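PDB 2BKL: prolyl endopeptidase from Myxococcus xanthus, which probably cleaves oligopeptides on the carboxyl side of proline, and less readily of alanine, as a serine peptidase of the prolyl oligopeptidase family. Local coordinates for residues Ala61-Lys64 / Glu65-Thr69; Pro315-Ser318 / Ser319-Leu322. One frame throughout, in Å; residues are numbered along the deposited sequence.

Contact 1: Ala61-Lys64 / Glu65-Thr69; sequences ARFK and ELFYT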
ATOM      1  N   ALA A  61       3.334  25.222 -11.083  1.00 10.70           N
ATOM      2  CA  ALA A  61       4.393  25.959 -10.390  1.00 10.90           C
ATOM      3  C   ALA A  61       4.338  25.613  -8.909  1.00  9.05           C
ATOM      4  O   ALA A  61       5.367  25.476  -8.257  1.00 10.21           O
ATOM      5  CB  ALA A  61       4.264  27.472 -10.590  1.00 11.59           C
ATOM      6  N   ARG A  62       3.128  25.470  -8.372  1.00 10.03           N
ATOM      7  CA  ARG A  62       2.973  25.240  -6.948  1.00  9.89           C
ATOM      8  C   ARG A  62       3.413  23.813  -6.586  1.00 10.46           C
ATOM      9  O   ARG A  62       4.105  23.601  -5.578  1.00 10.52           O
ATOM     10  CB  ARG A  62       1.518  25.489  -6.523  1.00 11.98           C
ATOM     11  CG  ARG A  62       1.249  25.342  -5.023  1.00 12.11           C
ATOM     12  CD  ARG A  62       2.160  26.181  -4.114  1.00 13.23           C
ATOM     13  NE  ARG A  62       1.756  26.074  -2.713  1.00 12.93           N
ATOM     14  CZ  ARG A  62       2.579  26.246  -1.679  1.00 14.12           C
ATOM     15  NH1 ARG A  62       3.855  26.553  -1.866  1.00 14.35           N
ATOM     16  NH2 ARG A  62       2.109  26.113  -0.443  1.00 14.85           N
ATOM     17  N   PHE A  63       3.025  22.846  -7.410  1.00 10.39           N
ATOM     18  CA  PHE A  63       3.432  21.456  -7.179  1.00  9.75           C
ATOM     19  C   PHE A  63       4.946  21.297  -7.349  1.00 10.46           C
ATOM     20  O   PHE A  63       5.562  20.487  -6.671  1.00 12.15           O
ATOM     21  CB  PHE A  63       2.668  20.480  -8.073  1.00  9.18           C
ATOM     22  CG  PHE A  63       1.213  20.307  -7.710  1.00  9.41           C
ATOM     23  CD1 PHE A  63       0.819  20.162  -6.395  1.00 11.60           C
ATOM     24  CD2 PHE A  63       0.249  20.282  -8.691  1.00 10.55           C
ATOM     25  CE1 PHE A  63      -0.527  19.968  -6.064  1.00 11.95           C
ATOM     26  CE2 PHE A  63      -1.107  20.102  -8.360  1.00 12.57           C
ATOM     27  CZ  PHE A  63      -1.475  19.958  -7.048  1.00 11.37           C
ATOM     28  N   LYS A  64       5.571  22.092  -8.215  1.00 10.41           N
ATOM     29  CA  LYS A  64       7.028  22.050  -8.320  1.00 12.40           C
ATOM     30  C   LYS A  64       7.695  22.534  -7.019  1.00 11.82           C
ATOM     31  O   LYS A  64       8.660  21.941  -6.546  1.00 14.24           O
ATOM     32  CB  LYS A  64       7.497  22.856  -9.539  1.00 14.65           C
ATOM     33  CG  LYS A  64       8.916  22.545  -9.933  1.00 19.99           C
ATOM     34  CD  LYS A  64       9.309  23.277 -11.207  1.00 22.53           C
ATOM     35  CE  LYS A  64      10.821  23.219 -11.425  1.00 24.57           C
ATOM     36  NZ  LYS A  64      11.523  24.148 -10.502  1.00 28.25           N
ATOM     37  N   GLU A  65       7.142  23.578  -6.411  1.00 11.05           N
ATOM     38  CA  GLU A  65       7.624  24.111  -5.150  1.00 12.78           C
ATOM     39  C   GLU A  65       7.442  23.096  -4.008  1.00 12.95           C
ATOM     40  O   GLU A  65       8.253  23.027  -3.078  1.00 14.45           O
ATOM     41  CB  GLU A  65       6.887  25.431  -4.876  1.00 16.68           C
ATOM     42  CG  GLU A  65       7.132  26.137  -3.568  1.00 22.04           C
ATOM     43  CD  GLU A  65       6.498  27.533  -3.529  1.00 22.41           C
ATOM     44  OE1 GLU A  65       5.441  27.760  -4.202  1.00 24.48           O
ATOM     45  OE2 GLU A  65       7.051  28.411  -2.814  1.00 27.78           O
ATOM     46  N   LEU A  66       6.393  22.283  -4.095  1.00 10.94           N
ATOM     47  CA  LEU A  66       6.025  21.381  -3.005  1.00 11.10           C
ATOM     48  C   LEU A  66       6.608  19.987  -3.129  1.00 10.51           C
ATOM     49  O   LEU A  66       6.955  19.371  -2.120  1.00 12.94           O
ATOM     50  CB  LEU A  66       4.500  21.244  -2.929  1.00 10.45           C
ATOM     51  CG  LEU A  66       3.742  22.478  -2.459  1.00 10.31           C
ATOM     52  CD1 LEU A  66       2.267  22.287  -2.669  1.00  9.21           C
ATOM     53  CD2 LEU A  66       4.085  22.790  -1.003  1.00 11.51           C
ATOM     54  N   PHE A  67       6.677  19.442  -4.339  1.00  9.42           N
ATOM     55  CA  PHE A  67       7.012  18.013  -4.517  1.00  9.99           C
ATOM     56  C   PHE A  67       8.506  17.725  -4.523  1.00 11.21           C
ATOM     57  O   PHE A  67       8.916  16.591  -4.256  1.00 11.30           O
ATOM     58  CB  PHE A  67       6.409  17.433  -5.802  1.00  9.89           C
ATOM     59  CG  PHE A  67       4.933  17.205  -5.765  1.00 10.08           C
ATOM     60  CD1 PHE A  67       4.131  17.644  -4.717  1.00 11.33           C
ATOM     61  CD2 PHE A  67       4.341  16.577  -6.830  1.00  8.87           C
ATOM     62  CE1 PHE A  67       2.748  17.389  -4.732  1.00 10.95           C
ATOM     63  CE2 PHE A  67       2.966  16.338  -6.868  1.00 10.44           C
ATOM     64  CZ  PHE A  67       2.173  16.764  -5.815  1.00 10.55           C
ATOM     65  N   TYR A  68       9.330  18.702  -4.899  1.00  9.16           N
ATOM     66  CA  TYR A  68      10.785  18.526  -4.797  1.00  9.93           C
ATOM     67  C   TYR A  68      11.164  18.942  -3.394  1.00 11.16           C
ATOM     68  O   TYR A  68      10.945  20.085  -3.005  1.00 13.65           O
ATOM     69  CB  TYR A  68      11.514  19.363  -5.836  1.00  9.40           C
ATOM     70  CG  TYR A  68      11.389  18.839  -7.252  1.00  8.59           C
ATOM     71  CD1 TYR A  68      12.115  17.734  -7.674  1.00  9.22           C
ATOM     72  CD2 TYR A  68      10.544  19.466  -8.188  1.00  8.68           C
ATOM     73  CE1 TYR A  68      12.011  17.259  -8.986  1.00 10.79           C
ATOM     74  CE2 TYR A  68      10.419  19.008  -9.474  1.00  8.95           C
ATOM     75  CZ  TYR A  68      11.132  17.896  -9.897  1.00  9.72           C
ATOM     76  OH  TYR A  68      10.976  17.432 -11.204  1.00 12.82           O
ATOM     77  N   THR A  69      11.663  18.001  -2.601  1.00 12.07           N
ATOM     78  CA  THR A  69      12.014  18.285  -1.217  1.00 12.86           C
ATOM     79  C   THR A  69      13.401  17.763  -0.882  1.00 14.14           C
ATOM     80  O   THR A  69      13.971  16.923  -1.596  1.00 14.47           O
ATOM     81  CB  THR A  69      11.042  17.617  -0.225  1.00 16.19           C
ATOM     82  OG1 THR A  69      11.250  16.208  -0.246  1.00 17.86           O
ATOM     83  CG2 THR A  69       9.598  17.811  -0.625  1.00 17.77           C
TER
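One face of the Phe-67 ring carries Phe-63 CB, which stands over its centre in a CH-pi contact, 4.3 Å from the centroid. The guanidinium of Arg-62 has Leu-66 CD2 over one face, offset toward the rim, and the carboxylate of Glu-65 at its edge. The Tyr-68 ring turns an edge to Lys-64 O. These contacts join residues three or four apart along the last turns of helix 56-67, an amphipathic alpha-helix.

The two phenylalanine side chains lie side by side and point the same way. Their planes meet at 32°, neither a stack nor an edge-to-face pair, and Phe-63 CD1 comes within 3.7 Å of Phe-67 CZ. Behind them, Phe-67 N donates a 2.8 Å bond to Phe-63 O. Two residues earlier, Glu-65 N reaches Ala-61 O at 3.2 Å.

On another side of the helix, Arg-62 and Glu-65 form a salt bridge. The bond from Arg-62 NH1 to Glu-65 OE1 is weak, at 3.1 Å. The carboxylate plane stands 83° from the guanidinium plane. Arg-62 leaves the helix with CG anti to its own N (chi1 -177°) and then bends at chi2. Its end thus swings back toward Glu-65 and Leu-66. NH2 donates to Pro-409 O, which gives the guanidinium a second hold.

Phe-63 and Phe-67 both touch Ser-664 of helix 657-674, while Leu-66 meets Leu-469 of helix 469-473. Tyr-68, the first residue to leave helical geometry, bonds through OH to Glu-92 OE2. Lys-64 CG lies 3.9 Å from Tyr-68 CE2, on the same edge of the ring where Lys-64 O lies 3.5 Å from Tyr-68 CD2.

Contact 2: Pro315-Ser318 / Ser319-Leu322; sequences PEDS and SASL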
ATOM      1  N   PRO A 315      -1.711  -8.541  27.286  1.00  8.95           N
ATOM      2  CA  PRO A 315      -3.105  -8.848  26.982  1.00  9.40           C
ATOM      3  C   PRO A 315      -3.736  -7.913  25.983  1.00  9.42           C
ATOM      4  O   PRO A 315      -3.230  -6.829  25.746  1.00  9.68           O
ATOM      5  CB  PRO A 315      -3.797  -8.725  28.354  1.00 10.53           C
ATOM      6  CG  PRO A 315      -2.729  -8.927  29.317  1.00 12.09           C
ATOM      7  CD  PRO A 315      -1.509  -8.286  28.719  1.00 10.93           C
ATOM      8  N   GLU A 316      -4.821  -8.350  25.366  1.00  8.78           N
ATOM      9  CA  GLU A 316      -5.593  -7.478  24.503  1.00  9.25           C
ATOM     10  C   GLU A 316      -5.994  -6.212  25.251  1.00 10.79           C
ATOM     11  O   GLU A 316      -6.467  -6.277  26.399  1.00 10.09           O
ATOM     12  CB  GLU A 316      -6.849  -8.209  24.004  1.00  9.89           C
ATOM     13  CG  GLU A 316      -7.610  -7.498  22.906  1.00 10.11           C
ATOM     14  CD  GLU A 316      -8.877  -8.216  22.463  1.00 11.72           C
ATOM     15  OE1 GLU A 316      -9.422  -9.044  23.240  1.00 15.15           O
ATOM     16  OE2 GLU A 316      -9.357  -7.913  21.361  1.00 12.63           O
ATOM     17  N   ASP A 317      -5.827  -5.075  24.603  1.00 10.26           N
ATOM     18  CA  ASP A 317      -6.214  -3.805  25.205  1.00 11.76           C
ATOM     19  C   ASP A 317      -7.728  -3.678  25.289  1.00 16.48           C
ATOM     20  O   ASP A 317      -8.453  -4.266  24.501  1.00 18.42           O
ATOM     21  CB  ASP A 317      -5.605  -2.645  24.414  1.00 10.90           C
ATOM     22  CG  ASP A 317      -5.675  -1.334  25.173  1.00 12.69           C
ATOM     23  OD1 ASP A 317      -6.660  -0.590  24.980  1.00 14.65           O
ATOM     24  OD2 ASP A 317      -4.773  -0.977  25.950  1.00 14.12           O
ATOM     25  N   SER A 318      -8.201  -2.905  26.263  1.00 19.64           N
ATOM     26  CA  SER A 318      -9.641  -2.748  26.457  1.00 22.88           C
ATOM     27  C   SER A 318     -10.319  -2.051  25.282  1.00 21.80           C
ATOM     28  O   SER A 318     -11.502  -2.264  25.053  1.00 24.11           O
ATOM     29  CB  SER A 318      -9.947  -2.022  27.784  1.00 23.38           C
ATOM     30  OG  SER A 318      -9.368  -0.728  27.824  1.00 27.65           O
ATOM     31  N   SER A 319      -9.585  -1.214  24.536  1.00 18.36           N
ATOM     32  CA  SER A 319     -10.153  -0.522  23.399  1.00 18.80           C
ATOM     33  C   SER A 319      -9.239  -0.362  22.182  1.00 16.24           C
ATOM     34  O   SER A 319      -9.759  -0.267  21.085  1.00 19.20           O
ATOM     35  CB  SER A 319     -10.659   0.859  23.816  1.00 20.11           C
ATOM     36  OG  SER A 319      -9.590   1.678  24.227  1.00 22.11           O
ATOM     37  N   ALA A 320      -7.909  -0.293  22.365  1.00 12.85           N
ATOM     38  CA  ALA A 320      -6.989   0.034  21.291  1.00 10.67           C
ATOM     39  C   ALA A 320      -6.583  -1.175  20.444  1.00  9.85           C
ATOM     40  O   ALA A 320      -6.500  -2.291  20.967  1.00 10.40           O
ATOM     41  CB  ALA A 320      -5.727   0.682  21.863  1.00 10.54           C
ATOM     42  N   SER A 321      -6.350  -0.960  19.160  1.00  8.25           N
ATOM     43  CA  SER A 321      -5.934  -2.024  18.257  1.00  8.35           C
ATOM     44  C   SER A 321      -4.419  -2.104  18.243  1.00  7.12           C
ATOM     45  O   SER A 321      -3.750  -1.128  17.937  1.00  8.86           O
ATOM     46  CB  SER A 321      -6.423  -1.766  16.840  1.00 11.77           C
ATOM     47  OG  SER A 321      -7.838  -1.634  16.816  1.00 13.39           O
ATOM     48  N   LEU A 322      -3.858  -3.272  18.535  1.00  6.71           N
ATOM     49  CA  LEU A 322      -2.423  -3.468  18.504  1.00  5.88           C
ATOM     50  C   LEU A 322      -2.022  -3.834  17.091  1.00  6.72           C
ATOM     51  O   LEU A 322      -2.510  -4.816  16.559  1.00  9.66           O
ATOM     52  CB  LEU A 322      -2.004  -4.546  19.504  1.00  6.79           C
ATOM     53  CG  LEU A 322      -0.503  -4.874  19.526  1.00  9.14           C
ATOM     54  CD1 LEU A 322       0.344  -3.636  19.808  1.00  8.35           C
ATOM     55  CD2 LEU A 322      -0.181  -5.950  20.506  1.00  9.27           C
TER
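Asp-317 folds its carboxylate onto the backbone of Ser-319 and Ala-320 in an Asx turn. A single oxygen does the work. Ser-319 N donates to Asp-317 OD1 at 3.0 Å, and Ala-320 N donates to the same OD1 at 2.9 Å. Both N-H groups aim almost straight at the oxygen, at 171°. They meet it on its anti side but from opposite faces of the carboxylate plane, so OD1 is gripped between two consecutive amides. Asp-317 has CG anti to the backbone N (chi1 -166°). That places the group beside its own carbonyl carbon, on the side where the chain turns.

This inner part is closely packed. Ala-320 is buried, and its CB lies 3.5 Å from Asp-317 OD1. Asp-317 CB in turn comes to 3.6 Å from Ala-320 O.

The outer part is loose. Ser-318 and Ser-319 are exposed at the tip of the turn. Ser-318 OG and Ser-319 OG are 4.3 Å apart. Ser-319 OG stays 3.8 Å from Asp-317 OD1. Ser-318 OG is 3.3 Å from Ser-319 N, but the angle is too poor for a hydrogen bond.

The other carboxylate oxygen, OD2, makes a salt bridge with Arg-345 NH1 on strand 341-348, so both ends of the group are held. The charge of Arg-345 may help keep Asp-317 ionised. The turn links strand 311-314, the outermost strand of one propeller sheet, to strand 321-328 of the next, and Tyr-336 of strand 331-338 packs against both Asp-317 and Ala-320.

In the fold
The two contacts are local and far apart: their centres are 40 Å from each other, and their nearest atoms about 29 Å. Contact 1 comes first in the chain, on a helix that precedes the propeller strands and packs into the alpha/beta-hydrolase part, against helices 469-473 and 657-674. Contact 2 belongs to the beta-propeller, between two successive four-stranded sheets. Just past its turn, Ser-321 OG bonds to Glu-488 O, so this chain segment also reaches the hydrolase part. Neither contact includes a residue of the pocket that holds the benzyloxycarbonyl-alanyl-proline ligand. That pocket draws on both parts, with Trp-249 from the propeller and Ser-533 and His-651 from the hydrolase part.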